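Local coordinates for GTPase activator-like protein (Chaetomium thermophilum, PDB 5HIU), which is a fungal TSC2, probably a GTPase activator as a whole, represented in this chain by its alpha-helical N-terminal part, at residues A[282-285]-A[286-289]; A[439-442]-A[443-447]. All coordinates share one frame; numbering follows the deposited sequence.

Contact 1 of 2, residues A[282-285]-A[286-289]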
loop_
_atom_site.group_PDB
_atom_site.type_symbol
_atom_site.label_atom_id
_atom_site.label_comp_id
_atom_site.label_asym_id
_atom_site.label_seq_id
_atom_site.Cartn_x
_atom_site.Cartn_y
_atom_site.Cartn_z
ATOM N N GLY A 282 13.601 -8.159 -6.974
ATOM C CA GLY A 282 14.320 -7.220 -7.848
ATOM C C GLY A 282 14.273 -7.604 -9.300
ATOM O O GLY A 282 13.712 -6.872 -10.119
ATOM N N GLN A 283 14.854 -8.756 -9.621
ATOM C CA GLN A 283 14.871 -9.250 -11.000
ATOM C C GLN A 283 13.472 -9.336 -11.597
ATOM O O GLN A 283 13.227 -8.813 -12.683
ATOM C CB GLN A 283 15.574 -10.624 -11.109
ATOM C CG GLN A 283 17.098 -10.561 -11.208
ATOM C CD GLN A 283 17.570 -9.515 -12.216
ATOM O OE1 GLN A 283 17.126 -9.505 -13.368
ATOM N NE2 GLN A 283 18.450 -8.615 -11.779
ATOM N N SER A 284 12.561 -9.981 -10.870
ATOM C CA SER A 284 11.175 -10.136 -11.314
ATOM C C SER A 284 10.492 -8.783 -11.497
ATOM O O SER A 284 9.755 -8.575 -12.466
ATOM C CB SER A 284 10.400 -11.010 -10.328
ATOM O OG SER A 284 10.915 -12.334 -10.321
ATOM N N THR A 285 10.774 -7.851 -10.592
ATOM C CA THR A 285 10.212 -6.496 -10.665
ATOM C C THR A 285 10.618 -5.753 -11.935
ATOM O O THR A 285 9.780 -5.123 -12.585
ATOM C CB THR A 285 10.649 -5.674 -9.445
ATOM O OG1 THR A 285 10.369 -6.418 -8.244
ATOM C CG2 THR A 285 9.935 -4.322 -9.408
ATOM N N VAL A 286 11.901 -5.823 -12.291
ATOM C CA VAL A 286 12.384 -5.187 -13.523
ATOM C C VAL A 286 11.643 -5.761 -14.727
ATOM O O VAL A 286 11.123 -5.036 -15.580
ATOM C CB VAL A 286 13.902 -5.402 -13.707
ATOM C CG1 VAL A 286 14.355 -4.981 -15.090
ATOM C CG2 VAL A 286 14.680 -4.621 -12.668
ATOM N N ARG A 287 11.630 -7.087 -14.788
ATOM C CA ARG A 287 10.931 -7.852 -15.821
ATOM C C ARG A 287 9.458 -7.450 -15.934
ATOM O O ARG A 287 8.945 -7.241 -17.040
ATOM C CB ARG A 287 11.055 -9.332 -15.460
ATOM C CG ARG A 287 10.341 -10.315 -16.376
ATOM C CD ARG A 287 11.079 -11.647 -16.419
ATOM N NE ARG A 287 11.576 -12.045 -15.101
ATOM C CZ ARG A 287 10.962 -12.882 -14.265
ATOM N NH1 ARG A 287 9.799 -13.452 -14.582
ATOM N NH2 ARG A 287 11.525 -13.161 -13.091
ATOM N N ILE A 288 8.802 -7.332 -14.773
ATOM C CA ILE A 288 7.405 -6.880 -14.679
ATOM C C ILE A 288 7.254 -5.476 -15.227
ATOM O O ILE A 288 6.380 -5.214 -16.048
ATOM C CB ILE A 288 6.896 -6.922 -13.209
ATOM C CG1 ILE A 288 6.663 -8.370 -12.778
ATOM C CG2 ILE A 288 5.608 -6.113 -13.021
ATOM C CD1 ILE A 288 6.600 -8.571 -11.277
ATOM N N LEU A 289 8.095 -4.573 -14.739
ATOM C CA LEU A 289 8.072 -3.168 -15.158
ATOM C C LEU A 289 8.277 -3.000 -16.660
ATOM O O LEU A 289 7.718 -2.077 -17.274
ATOM C CB LEU A 289 9.182 -2.399 -14.439
ATOM C CG LEU A 289 8.985 -2.024 -12.979
ATOM C CD1 LEU A 289 10.315 -1.592 -12.388
ATOM C CD2 LEU A 289 7.956 -0.912 -12.841
#
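Thr-285 and Leu-289 meet one turn apart on helix 281-294, where Leu-289 N donates to Thr-285 O over 2.8 Å. Ile-288 N donates in the same way to Ser-284 O, also over 2.8 Å. Two further bonds of this i to i+4 series precede them. Val-286 N reaches Gly-282 O at 3.0 Å, and Arg-287 N gives Gln-283 O a nearly straight bond, at 175°. The hydroxyl of Thr-285 is likewise satisfied: with chi1 at -51°, OG1 sits beside its own backbone N and bonds back to His-281 O. The helix packs among helices 245-261, 266-277 and 302-322 of an all-helical chain, consistent with an alpha-solenoid, with Gln-283 and Arg-287 exposed. Thr-285 packs on Ile-252 and Ile-276, and Leu-289 on Val-318 of helix 302-322. Across the turn these two side chains run side by side, Thr-285 CG2 lying 4.1 Å from Leu-289 CD1. Ile-288 drapes its CG1 branch over the Ser-284 carbonyl, CG1 coming 3.1 Å from Ser-284 O. On the more exposed flank, Arg-287 leaves its backbone extended and then bends at chi3 (40°), folding the guanidinium back over Ser-284. Although Arg-287 NH2 comes within 3.0 Å of Ser-284 OG, the angle is too poor for a hydrogen bond and the hydroxyl approaches the guanidinium plane obliquely.

Contact 2 of 2, residues A[439-442]-A[443-447]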
loop_
_atom_site.group_PDB
_atom_site.type_symbol
_atom_site.label_atom_id
_atom_site.label_comp_id
_atom_site.label_asym_id
_atom_site.label_seq_id
_atom_site.Cartn_x
_atom_site.Cartn_y
_atom_site.Cartn_z
ATOM N N VAL A 439 30.735 17.630 -27.578
ATOM C CA VAL A 439 31.720 18.670 -27.401
ATOM C C VAL A 439 32.754 18.224 -26.396
ATOM O O VAL A 439 33.944 18.327 -26.655
ATOM C CB VAL A 439 31.080 20.009 -26.986
ATOM C CG1 VAL A 439 32.127 21.013 -26.505
ATOM C CG2 VAL A 439 30.339 20.591 -28.170
ATOM N N HIS A 440 32.325 17.701 -25.266
ATOM C CA HIS A 440 33.282 17.417 -24.209
ATOM C C HIS A 440 34.121 16.154 -24.391
ATOM O O HIS A 440 35.308 16.167 -24.058
ATOM C CB HIS A 440 32.595 17.504 -22.861
ATOM C CG HIS A 440 32.155 18.898 -22.560
ATOM N ND1 HIS A 440 30.831 19.260 -22.437
ATOM C CD2 HIS A 440 32.871 20.044 -22.466
ATOM C CE1 HIS A 440 30.757 20.562 -22.222
ATOM N NE2 HIS A 440 31.981 21.060 -22.233
ATOM N N GLN A 441 33.542 15.096 -24.954
ATOM C CA GLN A 441 34.322 13.902 -25.291
ATOM C C GLN A 441 34.939 13.949 -26.707
ATOM O O GLN A 441 36.152 13.815 -26.876
ATOM C CB GLN A 441 33.459 12.669 -25.166
ATOM C CG GLN A 441 32.964 12.379 -23.767
ATOM C CD GLN A 441 32.689 10.900 -23.580
ATOM O OE1 GLN A 441 33.263 10.061 -24.292
ATOM N NE2 GLN A 441 31.822 10.562 -22.618
ATOM N N GLY A 442 34.108 14.120 -27.725
ATOM C CA GLY A 442 34.608 14.106 -29.103
ATOM C C GLY A 442 35.037 12.703 -29.510
ATOM O O GLY A 442 34.320 11.750 -29.230
ATOM N N PRO A 443 36.210 12.561 -30.165
ATOM C CA PRO A 443 36.644 11.227 -30.627
ATOM C C PRO A 443 36.681 10.127 -29.543
ATOM O O PRO A 443 36.464 8.957 -29.853
ATOM C CB PRO A 443 38.055 11.488 -31.169
ATOM C CG PRO A 443 38.071 12.934 -31.524
ATOM C CD PRO A 443 37.189 13.611 -30.521
ATOM N N GLU A 444 36.964 10.504 -28.297
ATOM C CA GLU A 444 36.929 9.578 -27.159
ATOM C C GLU A 444 35.528 8.980 -26.903
ATOM O O GLU A 444 35.408 7.898 -26.333
ATOM C CB GLU A 444 37.461 10.284 -25.900
ATOM C CG GLU A 444 36.853 9.818 -24.587
ATOM C CD GLU A 444 37.283 10.663 -23.405
ATOM O OE1 GLU A 444 38.465 11.077 -23.372
ATOM O OE2 GLU A 444 36.442 10.903 -22.503
ATOM N N LEU A 445 34.482 9.701 -27.304
ATOM C CA LEU A 445 33.108 9.208 -27.248
ATOM C C LEU A 445 32.785 8.287 -28.410
ATOM O O LEU A 445 32.643 8.725 -29.554
ATOM C CB LEU A 445 32.127 10.368 -27.271
ATOM C CG LEU A 445 30.641 10.033 -27.362
ATOM C CD1 LEU A 445 30.189 9.359 -26.090
ATOM C CD2 LEU A 445 29.849 11.305 -27.616
ATOM N N LEU A 446 32.616 7.011 -28.082
ATOM C CA LEU A 446 32.325 5.968 -29.064
ATOM C C LEU A 446 31.212 6.387 -30.032
ATOM O O LEU A 446 31.390 6.415 -31.256
ATOM C CB LEU A 446 31.900 4.685 -28.336
ATOM C CG LEU A 446 32.801 4.112 -27.242
ATOM C CD1 LEU A 446 32.142 2.883 -26.632
ATOM C CD2 LEU A 446 34.185 3.778 -27.793
ATOM N N GLN A 447 30.083 6.779 -29.445
ATOM C CA GLN A 447 28.801 6.833 -30.136
ATOM C C GLN A 447 28.549 8.156 -30.845
ATOM O O GLN A 447 27.434 8.423 -31.273
ATOM C CB GLN A 447 27.682 6.579 -29.135
ATOM C CG GLN A 447 27.874 5.343 -28.254
ATOM C CD GLN A 447 28.741 5.594 -27.023
ATOM O OE1 GLN A 447 29.510 6.545 -26.981
ATOM N NE2 GLN A 447 28.628 4.730 -26.028
#
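Gly-442 O accepts from Leu-445 N over 2.8 Å, an i to i+3 bond that closes a 3-10 turn. It is bent, with an N-H...O angle of 142°, and the donor stands above the carbonyl plane rather than on a lone pair. Pro-443 and Glu-444 occupy the two middle positions of the turn. Gly-442 is where helical geometry is left behind at the end of helix 423-441, its phi of 70° redirecting the chain; this is the connection between helices 423-441 and 448-459, consistent with a solenoid-like helical chain, and Gln-447 takes the N-cap position of the second helix. Non-polar packing rests on the stem of Gln-441, whose side chain crosses that of Leu-445 at about a right angle. Gln-441 CB lies 3.4 Å from Leu-445 CB. Leu-445 itself packs onward against Trp-382 and Cys-451. Polar neighbours here meet without bonding: the amide oxygen Gln-441 OE1 lies 3.1 Å from Leu-445 CA. It is 3.3 Å from Leu-445 N, at a poor angle. Glu-444 OE2, another acceptor, is 3.7 Å from Gln-441 OE1, with the amide and carboxylate planes 55° apart.

Overall arrangement
Both contacts are local, each within one continuous piece of chain, yet they illustrate how position in a helical array shapes chemistry. The centre of contact 1 lies about 18 Å from the centre of the chain, that of contact 2 about 45 Å. Contact 1, in the first turns of helix 281-294, has a buried side set among three other helices; contact 2 spans the C-terminal end of helix 423-441 and the loop leading to helix 448-459, and among its touching residues buries Gly-442 and Leu-445. They share no element. The first has a run of i to i+4 bonds, the second one i to i+3 bond, with Gly-442 turning the chain at positive phi.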